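Local atomic coordinates of prolyl 4-hydroxylase alpha subunit Fe(2+) 2OG dioxygenase domain-containing protein (Burkholderia ambifaria, PDB entry 3W21), a protein that binds a zinc ion and 2-oxoglutarate in the manner of an Fe(II)/2-oxoglutarate-dependent dioxygenase and is probably an oxygenase of this family, its substrate unknown. Residues 139-144 against 255-260; 181-186 against 232-237. One frame throughout, in Å; residues are numbered along the deposited sequence.

Interaction 1 (139-144 against 255-260). With AKG (2-oxoglutaric acid), chain D.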
# COMPACT_ATOMS: atom_id res chain seq x y z
N THR A 139 -16.62 1.75 -4.97
CA THR A 139 -16.46 2.69 -6.08
C THR A 139 -17.76 3.17 -6.68
O THR A 139 -18.78 2.46 -6.68
CB THR A 139 -15.64 2.03 -7.24
OG1 THR A 139 -16.33 0.88 -7.71
CG2 THR A 139 -14.30 1.51 -6.76
N ARG A 140 -17.70 4.37 -7.26
CA ARG A 140 -18.72 4.85 -8.17
C ARG A 140 -18.30 4.57 -9.56
O ARG A 140 -17.10 4.65 -9.88
CB ARG A 140 -19.00 6.35 -8.00
CG ARG A 140 -19.46 6.77 -6.63
CD ARG A 140 -19.89 8.25 -6.63
NE ARG A 140 -18.77 9.14 -6.98
CZ ARG A 140 -18.83 10.48 -7.10
NH1 ARG A 140 -19.95 11.16 -6.86
NH2 ARG A 140 -17.74 11.15 -7.43
N ARG A 141 -19.25 4.18 -10.41
CA ARG A 141 -18.87 3.62 -11.72
C ARG A 141 -19.69 4.32 -12.79
O ARG A 141 -20.92 4.36 -12.72
CB ARG A 141 -19.03 2.07 -11.74
CG ARG A 141 -18.40 1.48 -10.48
CD ARG A 141 -17.97 0.03 -10.43
NE ARG A 141 -19.10 -0.84 -10.14
CZ ARG A 141 -19.22 -1.78 -9.18
NH1 ARG A 141 -18.30 -2.06 -8.25
NH2 ARG A 141 -20.35 -2.46 -9.19
N VAL A 142 -19.01 4.88 -13.79
CA VAL A 142 -19.75 5.38 -14.94
C VAL A 142 -19.43 4.47 -16.13
O VAL A 142 -18.26 4.13 -16.40
CB VAL A 142 -19.56 6.90 -15.27
CG1 VAL A 142 -19.22 7.75 -14.03
CG2 VAL A 142 -18.57 7.14 -16.40
N TYR A 143 -20.47 4.03 -16.81
CA TYR A 143 -20.30 3.23 -18.01
C TYR A 143 -20.84 4.09 -19.15
O TYR A 143 -22.01 4.52 -19.09
CB TYR A 143 -21.13 1.97 -17.92
CG TYR A 143 -20.80 1.03 -16.78
CD1 TYR A 143 -19.99 -0.08 -17.00
CD2 TYR A 143 -21.32 1.22 -15.50
CE1 TYR A 143 -19.67 -0.98 -16.00
CE2 TYR A 143 -21.02 0.32 -14.47
CZ TYR A 143 -20.18 -0.77 -14.73
OH TYR A 143 -19.90 -1.68 -13.75
N GLU A 144 -19.99 4.34 -20.15
CA GLU A 144 -20.42 5.06 -21.39
C GLU A 144 -20.49 4.22 -22.68
O GLU A 144 -19.83 3.18 -22.76
CB GLU A 144 -19.69 6.38 -21.56
CG GLU A 144 -20.64 7.52 -21.26
CD GLU A 144 -20.03 8.63 -20.44
OE1 GLU A 144 -18.81 8.59 -20.17
OE2 GLU A 144 -20.79 9.54 -20.05
N ARG A 255 -24.63 5.16 -18.09
CA ARG A 255 -25.17 4.33 -16.99
C ARG A 255 -24.29 4.60 -15.78
O ARG A 255 -23.05 4.66 -15.91
CB ARG A 255 -25.16 2.83 -17.37
CG ARG A 255 -25.84 1.91 -16.34
CD ARG A 255 -25.77 0.41 -16.63
NE ARG A 255 -24.50 -0.18 -16.22
CZ ARG A 255 -24.33 -1.21 -15.38
NH1 ARG A 255 -25.36 -1.86 -14.83
NH2 ARG A 255 -23.08 -1.60 -15.11
N ARG A 256 -24.91 4.81 -14.62
CA ARG A 256 -24.16 5.09 -13.40
C ARG A 256 -24.56 4.08 -12.29
O ARG A 256 -25.74 3.81 -12.09
CB ARG A 256 -24.40 6.54 -12.94
CG ARG A 256 -23.70 7.56 -13.81
CD ARG A 256 -23.78 8.94 -13.20
NE ARG A 256 -25.16 9.40 -13.08
CZ ARG A 256 -25.58 10.15 -12.07
NH1 ARG A 256 -24.73 10.49 -11.11
NH2 ARG A 256 -26.84 10.54 -12.01
N THR A 257 -23.54 3.51 -11.64
CA THR A 257 -23.72 2.60 -10.49
C THR A 257 -22.68 2.86 -9.41
O THR A 257 -21.69 3.57 -9.65
CB THR A 257 -23.57 1.10 -10.87
OG1 THR A 257 -22.23 0.85 -11.31
CG2 THR A 257 -24.58 0.66 -11.97
N MSE A 258 -22.90 2.29 -8.22
CA MSE A 258 -21.95 2.38 -7.12
C MSE A 258 -21.84 0.94 -6.68
O MSE A 258 -22.88 0.33 -6.48
CB MSE A 258 -22.84 2.98 -6.02
CG MSE A 258 -22.22 4.06 -5.24
SE MSE A 258 -23.82 4.81 -4.31
CE MSE A 258 -23.95 6.17 -5.66
N GLY A 259 -20.64 0.42 -6.37
CA GLY A 259 -20.58 -1.01 -6.05
C GLY A 259 -19.53 -1.33 -5.01
O GLY A 259 -18.62 -0.56 -4.76
N LEU A 260 -19.64 -2.51 -4.42
CA LEU A 260 -18.57 -3.06 -3.63
C LEU A 260 -18.77 -4.59 -3.58
O LEU A 260 -19.70 -5.08 -4.19
CB LEU A 260 -18.59 -2.40 -2.25
CG LEU A 260 -19.49 -2.76 -1.04
CD1 LEU A 260 -19.79 -1.58 -0.07
CD2 LEU A 260 -20.67 -3.67 -1.21
C1 AKG D . -19.63 -6.24 -10.44
O1 AKG D . -18.66 -7.03 -10.26
O2 AKG D . -20.34 -5.81 -9.49
C2 AKG D . -19.90 -5.84 -11.83
O5 AKG D . -19.74 -6.63 -12.76
C3 AKG D . -20.37 -4.44 -12.15
C4 AKG D . -21.85 -4.27 -11.76
C5 AKG D . -22.25 -2.86 -12.14
O3 AKG D . -23.18 -2.77 -12.97
O4 AKG D . -21.67 -1.85 -11.63
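T139 to Y143 and R255 to G259 pair as antiparallel strands, joined by six backbone hydrogen bonds in the hydrogen-bonded pairs T139–G259, R141–T257 and Y143–R255, with strand axes 4.5 Å apart at closest. Alternation along the two strands puts R141, Y143, R255 and T257 on one face of the sheet, where they hold the C5 carboxylate of 2-oxoglutarate, while R140, V142, R256 and M258 lie on the other. Three of the four share one oxygen. R141 presents the edge of its guanidinium to O4, with NH2 at 2.8 Å and NE at 3.1 Å from that AKG oxygen. Y143 brings its hydroxyl to the same atom, OH to AKG O4 2.8 Å, and T257 OG1 donates to AKG O4 at 2.8 Å as well. The hydroxyl of T257 sits between its own backbone N and carbonyl carbon (chi1 65°), pointing at the ligand and also lying at the edge of the Y143 ring. R255 serves the second oxygen, O3, through a weak bond from NH1 and a very short one from NH2, whose modelled position is doubtful. Its side chain runs beside that of Y143, and the cation lies over the ring face: R255 CZ is 4.1 Å from the ring centroid, a cation-pi contact with the planes 57° apart. The backbone of G259 lies over one face of the R141 guanidinium, R141 NH1 being 3.3 Å from G259 CA, an approach allowed by the lack of a side chain; D273 forms a salt bridge with that NH1. Across the other face, W52 makes cation-pi contacts with R140 and R256. Two arginines and two hydroxyls therefore surround one carboxylate, and their combined donors and positive charge would be expected to favour its ionised form and to fix its orientation.

Interaction 2 (181-186 against 232-237); sequences FLTIQG and PQPGQL. With AKG (2-oxoglutaric acid), chain D.
A type II beta turn from Q233 to Q236 leads into strand 236-241, which pairs antiparallel with strand 178-183 in the main sheet of what is, as in other Fe(II)/2-oxoglutarate dioxygenases, probably a double-stranded beta-helix (jelly-roll) core. Strand 178-183 meets the turn at T183, whose backbone is gripped at both ends: T183 N donates to Q236 O at 3.0 Å, and G235 N donates to T183 O at 2.8 Å. G235 has the positive phi (92°) that suits glycine in such a turn, and the turn is tightened by Q233 N bonding to OE1 of the Q236 side chain. Just beyond T183, I184 and Q185 both face R256 in a classic beta bulge. P234 fits against this corner, its CB 3.5 Å from I184 O. The side chains of T183 and P232 cross at about a right angle, and CG of P232 also meets CE1 of F181 at 3.9 Å. F181 faces the cosubstrate: with CG held between its backbone N and carbonyl carbon (chi1 68°), one face of the ring is turned to 2-oxoglutarate, whose C4 stands 3.3 Å above the ring plane, offset toward the rim. One water closes the seam between the strands, donating to F181 O and Q236 O and accepting from T183 OG1 at 3.1 Å.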
# COMPACT_ATOMS: atom_id res chain seq x y z
N PHE A 181 -24.34 -3.87 -6.09
CA PHE A 181 -24.30 -2.60 -6.76
C PHE A 181 -25.69 -1.97 -6.82
O PHE A 181 -26.67 -2.63 -7.13
CB PHE A 181 -23.61 -2.65 -8.14
CG PHE A 181 -24.35 -3.44 -9.23
CD1 PHE A 181 -25.28 -2.80 -10.09
CD2 PHE A 181 -24.13 -4.82 -9.40
CE1 PHE A 181 -25.93 -3.52 -11.12
CE2 PHE A 181 -24.82 -5.55 -10.42
CZ PHE A 181 -25.69 -4.91 -11.30
N LEU A 182 -25.72 -0.66 -6.55
CA LEU A 182 -26.92 0.14 -6.61
C LEU A 182 -26.88 0.87 -7.92
O LEU A 182 -25.89 1.53 -8.23
CB LEU A 182 -26.83 1.16 -5.46
CG LEU A 182 -27.90 2.24 -5.43
CD1 LEU A 182 -29.27 1.57 -5.52
CD2 LEU A 182 -27.69 3.10 -4.15
N THR A 183 -27.95 0.76 -8.71
CA THR A 183 -28.03 1.50 -9.97
C THR A 183 -28.58 2.91 -9.69
O THR A 183 -29.59 3.06 -8.98
CB THR A 183 -28.92 0.76 -11.02
OG1 THR A 183 -28.27 -0.49 -11.40
CG2 THR A 183 -29.01 1.57 -12.27
N ILE A 184 -27.90 3.91 -10.24
CA ILE A 184 -28.28 5.29 -10.05
C ILE A 184 -28.92 5.87 -11.32
O ILE A 184 -29.89 6.57 -11.19
CB ILE A 184 -27.08 6.21 -9.64
CG1 ILE A 184 -26.58 5.86 -8.25
CG2 ILE A 184 -27.51 7.70 -9.68
CD1 ILE A 184 -27.63 5.79 -7.16
N GLN A 185 -28.33 5.58 -12.50
CA GLN A 185 -28.85 5.98 -13.80
C GLN A 185 -28.62 4.85 -14.81
O GLN A 185 -27.50 4.27 -14.91
CB GLN A 185 -28.18 7.31 -14.27
CG GLN A 185 -28.46 7.70 -15.73
CD GLN A 185 -27.75 8.97 -16.24
OE1 GLN A 185 -28.36 9.74 -16.97
NE2 GLN A 185 -26.48 9.17 -15.90
N GLY A 186 -29.69 4.51 -15.53
CA GLY A 186 -29.74 3.37 -16.44
C GLY A 186 -29.56 3.88 -17.86
O GLY A 186 -29.90 5.04 -18.12
N PRO A 232 -31.48 -4.36 -13.76
CA PRO A 232 -31.76 -3.56 -12.62
C PRO A 232 -31.99 -2.10 -13.03
O PRO A 232 -31.39 -1.61 -14.02
CB PRO A 232 -30.54 -3.75 -11.73
CG PRO A 232 -29.46 -4.06 -12.65
CD PRO A 232 -30.08 -4.75 -13.84
N GLN A 233 -32.93 -1.49 -12.29
CA GLN A 233 -33.50 -0.15 -12.56
C GLN A 233 -32.92 0.87 -11.59
O GLN A 233 -32.47 0.48 -10.53
CB GLN A 233 -35.03 -0.22 -12.39
CG GLN A 233 -35.72 -1.10 -13.47
CD GLN A 233 -35.33 -0.65 -14.88
OE1 GLN A 233 -34.55 -1.31 -15.58
NE2 GLN A 233 -35.84 0.49 -15.30
N PRO A 234 -32.91 2.18 -11.94
CA PRO A 234 -32.41 3.14 -10.96
C PRO A 234 -33.11 2.97 -9.60
O PRO A 234 -34.27 2.71 -9.53
CB PRO A 234 -32.73 4.49 -11.63
CG PRO A 234 -32.58 4.18 -13.09
CD PRO A 234 -33.20 2.81 -13.26
N GLY A 235 -32.35 3.05 -8.52
CA GLY A 235 -32.89 2.82 -7.18
C GLY A 235 -32.76 1.39 -6.71
O GLY A 235 -32.90 1.12 -5.52
N GLN A 236 -32.51 0.46 -7.63
CA GLN A 236 -32.43 -0.97 -7.25
C GLN A 236 -31.00 -1.42 -6.89
O GLN A 236 -30.02 -1.06 -7.56
CB GLN A 236 -32.99 -1.83 -8.39
CG GLN A 236 -34.49 -1.70 -8.60
CD GLN A 236 -35.02 -2.76 -9.55
OE1 GLN A 236 -34.42 -3.04 -10.57
NE2 GLN A 236 -36.13 -3.33 -9.22
N LEU A 237 -30.90 -2.24 -5.84
CA LEU A 237 -29.63 -2.81 -5.42
C LEU A 237 -29.59 -4.25 -5.89
O LEU A 237 -30.46 -5.03 -5.54
CB LEU A 237 -29.53 -2.82 -3.89
CG LEU A 237 -28.38 -3.63 -3.23
CD1 LEU A 237 -27.02 -2.97 -3.54
CD2 LEU A 237 -28.57 -3.72 -1.71
C1 AKG D . -19.63 -6.24 -10.44
O1 AKG D . -18.66 -7.03 -10.26
O2 AKG D . -20.34 -5.81 -9.49
C2 AKG D . -19.90 -5.84 -11.83
O5 AKG D . -19.74 -6.63 -12.76
C3 AKG D . -20.37 -4.44 -12.15
C4 AKG D . -21.85 -4.27 -11.76
C5 AKG D . -22.25 -2.86 -12.14
O3 AKG D . -23.18 -2.77 -12.97
O4 AKG D . -21.67 -1.85 -11.63
O HOH W 1 -28.44 -2.58 -9.13

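Overall arrangement
Strand 178-183 lies between strands 255-265 and 236-241 in the large mixed sheet, so interactions 1 and 2 are seams of one sheet separated by the pairing of 255-265 with 178-183, their centres 9 Å apart. Along the chain the order is 139-144, 181-186, 232-237 and 255-260, which places both halves of interaction 2 between those of interaction 1. That middle seam, with probable backbone hydrogen bonds of R256 to I184 and Q185, joins the two contacts. Both reach 2-oxoglutarate: interaction 1 supplies polar partners for its carboxylate and interaction 2 an aromatic face, with the zinc ion about 7 Å from the side chains of R141 and F181.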